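Local coordinates for protein Lmaj004091aaa (Leishmania major, PDB 1XTP) that probably transfers methyl groups from S-adenosyl-L-methionine to the N-terminal amino group of proteins that begin with an X-Pro-Lys sequence, at residues 130-133 against 134-138; 166-169 against 170-173. All coordinates share one frame; numbering follows the deposited sequence.

Both contacts belong to the Rossmann-like AdoMet-dependent methyltransferase fold. Contact 1 comes first along the chain, in the last turns of helix 126-135, which links the parallel strands 118-123 and 141-146 in a beta-alpha-beta unit near one margin of the seven-stranded sheet. Contact 2 follows in the loop between strand 159-165, two strands in from 118-123, and helix 173-186, close to the middle of the molecule. The centres of contacts 1 and 2 are about 25 Å apart and their nearest atoms about 13 Å, so they do not touch. Contact 2 lines the pocket holding S-adenosyl-L-homoselenocysteine; contact 1 is a local contact at the C-terminal end of one helix, with the side chain of A132 about 9 Å from that ligand.

Contact 1 of 2, residues 130-133 against 134-138; sequences EEAK and RELAG
R134 lays its side chain back along helix 126-135 and takes hold of E131, one turn earlier, by a side-on salt bridge. NE and NH2 both donate to the single oxygen OE1: R134 NE stands 3.1 Å from E131 OE1 and meets it from above the carboxylate plane, while NH2, at 3.3 Å from the same OE1, comes in on the anti side. The R134 chain bends at chi3 (-85°), bringing one guanidinium face over E130 O. E130 O also accepts a weak bond from R134 N, 3.3 Å away. K133 NZ reaches E130 OE2 at 3.0 Å on the syn side.

The backbone closes the helix with E135 N to E131 O at 2.8 Å and L136 N to A132 O, also 2.8 Å. This is the C-terminal end of the helix in a beta-alpha-beta unit: on its buried side A132 and L136 pack on L121 of strand 118-123, and L136 also on V141 and F144 of strand 141-146. E135 CG packs 3.5 Å from E131 OE2. E131 OE2 and E135 OE2 are 4.7 Å apart, and R134, bound at E131 OE1, probably offsets part of the like charge; each ion pair joins an acid to a base three residues on.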
loop_
_atom_site.group_PDB
_atom_site.type_symbol
_atom_site.label_atom_id
_atom_site.label_comp_id
_atom_site.label_asym_id
_atom_site.label_seq_id
_atom_site.Cartn_x
_atom_site.Cartn_y
_atom_site.Cartn_z
ATOM N N GLU A 130 -10.823 -13.667 -7.068
ATOM C CA GLU A 130 -11.163 -14.894 -7.790
ATOM C C GLU A 130 -10.127 -15.244 -8.843
ATOM O O GLU A 130 -9.751 -16.392 -8.988
ATOM C CB GLU A 130 -12.553 -14.776 -8.445
ATOM C CG GLU A 130 -13.730 -14.896 -7.459
ATOM C CD GLU A 130 -13.636 -16.145 -6.566
ATOM O OE1 GLU A 130 -13.496 -17.266 -7.119
ATOM O OE2 GLU A 130 -13.683 -15.992 -5.318
ATOM N N GLU A 131 -9.676 -14.245 -9.579
ATOM C CA GLU A 131 -8.619 -14.450 -10.552
ATOM C C GLU A 131 -7.282 -14.838 -9.902
ATOM O O GLU A 131 -6.560 -15.682 -10.435
ATOM C CB GLU A 131 -8.465 -13.194 -11.405
ATOM C CG GLU A 131 -7.358 -13.272 -12.427
ATOM C CD GLU A 131 -7.544 -14.390 -13.442
ATOM O OE1 GLU A 131 -8.688 -14.835 -13.669
ATOM O OE2 GLU A 131 -6.526 -14.806 -14.037
ATOM N N ALA A 132 -6.951 -14.208 -8.776
ATOM C CA ALA A 132 -5.804 -14.614 -7.959
ATOM C C ALA A 132 -5.819 -16.099 -7.610
ATOM O O ALA A 132 -4.783 -16.766 -7.701
ATOM C CB ALA A 132 -5.768 -13.789 -6.663
ATOM N N LYS A 133 -6.984 -16.604 -7.182
ATOM C CA LYS A 133 -7.163 -18.037 -6.893
ATOM C C LYS A 133 -6.780 -18.916 -8.086
ATOM O O LYS A 133 -6.128 -19.942 -7.911
ATOM C CB LYS A 133 -8.609 -18.346 -6.484
ATOM C CG LYS A 133 -8.944 -18.005 -5.074
ATOM C CD LYS A 133 -10.406 -18.264 -4.795
ATOM C CE LYS A 133 -10.837 -17.630 -3.499
ATOM N NZ LYS A 133 -12.311 -17.709 -3.330
ATOM N N ARG A 134 -7.180 -18.506 -9.286
ATOM C CA ARG A 134 -6.832 -19.238 -10.511
ATOM C C ARG A 134 -5.353 -19.096 -10.870
ATOM O O ARG A 134 -4.718 -20.045 -11.289
ATOM C CB ARG A 134 -7.671 -18.761 -11.689
ATOM C CG ARG A 134 -9.145 -19.050 -11.509
ATOM C CD ARG A 134 -9.946 -18.746 -12.777
ATOM N NE ARG A 134 -10.334 -17.335 -12.863
ATOM C CZ ARG A 134 -11.323 -16.780 -12.157
ATOM N NH1 ARG A 134 -12.041 -17.502 -11.289
ATOM N NH2 ARG A 134 -11.595 -15.484 -12.312
ATOM N N GLU A 135 -4.813 -17.900 -10.708
ATOM C CA GLU A 135 -3.442 -17.651 -11.103
ATOM C C GLU A 135 -2.481 -18.310 -10.114
ATOM O O GLU A 135 -1.352 -18.643 -10.473
ATOM C CB GLU A 135 -3.185 -16.151 -11.262
ATOM C CG GLU A 135 -3.356 -15.646 -12.693
ATOM C CD GLU A 135 -2.121 -15.936 -13.533
ATOM O OE1 GLU A 135 -1.044 -15.413 -13.179
ATOM O OE2 GLU A 135 -2.211 -16.687 -14.537
ATOM N N LEU A 136 -2.957 -18.553 -8.895
ATOM C CA LEU A 136 -2.135 -19.119 -7.845
ATOM C C LEU A 136 -2.400 -20.596 -7.591
ATOM O O LEU A 136 -1.958 -21.135 -6.591
ATOM C CB LEU A 136 -2.321 -18.318 -6.563
ATOM C CG LEU A 136 -1.839 -16.865 -6.609
ATOM C CD1 LEU A 136 -2.253 -16.173 -5.340
ATOM C CD2 LEU A 136 -0.342 -16.778 -6.747
ATOM N N ALA A 137 -3.074 -21.273 -8.514
ATOM C CA ALA A 137 -3.416 -22.675 -8.303
ATOM C C ALA A 137 -2.163 -23.558 -8.225
ATOM O O ALA A 137 -1.265 -23.454 -9.059
ATOM C CB ALA A 137 -4.333 -23.154 -9.387
ATOM N N GLY A 138 -2.114 -24.421 -7.213
ATOM C CA GLY A 138 -0.945 -25.282 -6.963
ATOM C C GLY A 138 0.313 -24.570 -6.473
ATOM O O GLY A 138 1.442 -25.005 -6.767
#

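Contact 2 of 2, residues 166-169 against 170-173; sequences WTAI and YLTD. With SAI (S-adenosyl-L-homoselenocysteine), chain B.
I169 carries CG1 between its backbone N and carbonyl carbon (chi1 61°), and Y170 has CG anti to its carbonyl carbon (chi1 -60°); together these torsions lay the two side chains alongside each other, pointing the same way. I169 CG1 sits over one face of the phenol in a CH-pi contact, 3.8 Å from the ring centroid and offset toward the rim, and CD1 continues along the ring to 3.6 Å from Y170 CZ. The opposite face is taken by S-adenosyl-L-homoselenocysteine, whose C8 lies 3.5 Å from Y170 CD2. The ring is thus held between I169 and the C8-N7 side of the adenine.

T167 works on the sugar: its OG1, anti to the backbone N, donates to the ribose O4' of the ligand at 3.1 Å. Its carbonyl helps fold the loop, because Y170 N bonds to T167 O at 3.1 Å, nearly straight at nitrogen (169°) but from above the carbonyl plane. A weak bond joins L171 N to A168 O, which also accepts one from R216. A water gives hydrogen bonds to W166 O and Y170 OH, and that hydroxyl is also bonded to D211 and W57, so the phenol is fixed at its polar end as well.

W166, T167 and Y170 all belong to the ligand pocket. The loop leaves strand 159-165 of the Rossmann-like methyltransferase sheet at W166, whose indole NE1 bonds to N198 at the end of neighbouring strand 191-198. Helix 49-58 packs against Y170 and L171, strand 213-215 touches I169 and Y170, and T172 N-caps helix 173-186 through OG1 to D175 N.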
loop_
_atom_site.group_PDB
_atom_site.type_symbol
_atom_site.label_atom_id
_atom_site.label_comp_id
_atom_site.label_asym_id
_atom_site.label_seq_id
_atom_site.Cartn_x
_atom_site.Cartn_y
_atom_site.Cartn_z
ATOM N N TRP A 166 1.207 -0.272 -3.547
ATOM C CA TRP A 166 0.273 0.389 -4.468
ATOM C C TRP A 166 -1.201 0.272 -4.008
ATOM O O TRP A 166 -2.124 0.178 -4.815
ATOM C CB TRP A 166 0.487 -0.110 -5.909
ATOM C CG TRP A 166 1.724 0.489 -6.577
ATOM C CD1 TRP A 166 2.210 1.751 -6.418
ATOM C CD2 TRP A 166 2.598 -0.159 -7.507
ATOM N NE1 TRP A 166 3.344 1.927 -7.174
ATOM C CE2 TRP A 166 3.601 0.773 -7.860
ATOM C CE3 TRP A 166 2.630 -1.435 -8.079
ATOM C CZ2 TRP A 166 4.625 0.471 -8.757
ATOM C CZ3 TRP A 166 3.657 -1.737 -8.968
ATOM C CH2 TRP A 166 4.640 -0.784 -9.298
ATOM N N THR A 167 -1.405 0.302 -2.698
ATOM C CA THR A 167 -2.732 0.104 -2.139
ATOM C C THR A 167 -3.008 1.040 -0.960
ATOM O O THR A 167 -4.144 1.427 -0.738
ATOM C CB THR A 167 -2.958 -1.410 -1.814
ATOM O OG1 THR A 167 -4.357 -1.691 -1.658
ATOM C CG2 THR A 167 -2.162 -1.842 -0.581
ATOM N N ALA A 168 -1.993 1.474 -0.229
ATOM C CA ALA A 168 -2.272 2.374 0.897
ATOM C C ALA A 168 -2.714 3.775 0.442
ATOM O O ALA A 168 -3.106 4.594 1.261
ATOM C CB ALA A 168 -1.096 2.447 1.808
ATOM N N ILE A 169 -2.644 4.037 -0.855
ATOM C CA ILE A 169 -3.211 5.241 -1.459
ATOM C C ILE A 169 -4.732 5.352 -1.283
ATOM O O ILE A 169 -5.278 6.458 -1.314
ATOM C CB ILE A 169 -2.862 5.355 -2.977
ATOM C CG1 ILE A 169 -3.428 4.170 -3.781
ATOM C CG2 ILE A 169 -1.339 5.426 -3.181
ATOM C CD1 ILE A 169 -3.394 4.370 -5.288
ATOM N N TYR A 170 -5.402 4.220 -1.054
ATOM C CA TYR A 170 -6.858 4.159 -0.876
ATOM C C TYR A 170 -7.317 4.373 0.561
ATOM O O TYR A 170 -8.493 4.623 0.794
ATOM C CB TYR A 170 -7.389 2.823 -1.410
ATOM C CG TYR A 170 -7.091 2.662 -2.871
ATOM C CD1 TYR A 170 -7.690 3.493 -3.795
ATOM C CD2 TYR A 170 -6.154 1.735 -3.323
ATOM C CE1 TYR A 170 -7.405 3.394 -5.144
ATOM C CE2 TYR A 170 -5.867 1.599 -4.679
ATOM C CZ TYR A 170 -6.484 2.455 -5.580
ATOM O OH TYR A 170 -6.220 2.387 -6.924
ATOM N N LEU A 171 -6.389 4.281 1.510
ATOM C CA LEU A 171 -6.694 4.501 2.909
ATOM C C LEU A 171 -6.768 5.981 3.267
ATOM O O LEU A 171 -5.937 6.766 2.820
ATOM C CB LEU A 171 -5.649 3.824 3.810
ATOM C CG LEU A 171 -5.561 2.298 3.801
ATOM C CD1 LEU A 171 -4.247 1.820 4.443
ATOM C CD2 LEU A 171 -6.774 1.659 4.509
ATOM N N THR A 172 -7.747 6.356 4.097
ATOM C CA THR A 172 -7.688 7.672 4.752
ATOM C C THR A 172 -6.480 7.677 5.666
ATOM O O THR A 172 -5.960 6.624 6.007
ATOM C CB THR A 172 -8.907 7.977 5.587
ATOM O OG1 THR A 172 -8.948 7.124 6.743
ATOM C CG2 THR A 172 -10.172 7.800 4.760
ATOM N N ASP A 173 -6.033 8.846 6.097
ATOM C CA ASP A 173 -4.889 8.893 7.003
ATOM C C ASP A 173 -5.202 8.227 8.337
ATOM O O ASP A 173 -4.326 7.569 8.922
ATOM C CB ASP A 173 -4.453 10.335 7.274
ATOM C CG ASP A 173 -3.628 10.931 6.152
ATOM O OD1 ASP A 173 -3.288 10.227 5.184
ATOM O OD2 ASP A 173 -3.337 12.135 6.246
HETATM N N SAI B . -0.765 -4.876 -4.724
HETATM C CA SAI B . -1.044 -5.473 -6.063
HETATM C CB SAI B . -2.221 -4.774 -6.710
HETATM C CG SAI B . -2.055 -3.288 -6.988
HETATM SE SE SAI B . -3.697 -2.592 -7.824
HETATM C C SAI B . 0.122 -5.345 -7.029
HETATM O O SAI B . 1.021 -4.531 -6.821
HETATM O OXT SAI B . 0.169 -6.027 -8.052
HETATM C "C5'" SAI B . -4.531 -1.912 -6.168
HETATM C "C4'" SAI B . -5.396 -2.956 -5.456
HETATM O "O4'" SAI B . -5.843 -2.399 -4.255
HETATM C "C3'" SAI B . -6.651 -3.373 -6.207
HETATM O "O3'" SAI B . -6.731 -4.772 -6.295
HETATM C "C2'" SAI B . -7.819 -2.856 -5.402
HETATM O "O2'" SAI B . -8.957 -3.704 -5.468
HETATM C "C1'" SAI B . -7.172 -2.843 -4.040
HETATM N N9 SAI B . -7.816 -1.976 -3.063
HETATM C C8 SAI B . -8.501 -0.807 -3.308
HETATM N N7 SAI B . -8.919 -0.325 -2.141
HETATM C C5 SAI B . -8.498 -1.165 -1.147
HETATM C C6 SAI B . -8.644 -1.135 0.237
HETATM N N6 SAI B . -9.320 -0.137 0.811
HETATM N N1 SAI B . -8.096 -2.150 1.004
HETATM C C2 SAI B . -7.414 -3.203 0.408
HETATM N N3 SAI B . -7.264 -3.214 -0.968
HETATM C C4 SAI B . -7.792 -2.209 -1.720
HETATM O O HOH W 1 -3.250 1.249 -7.287
#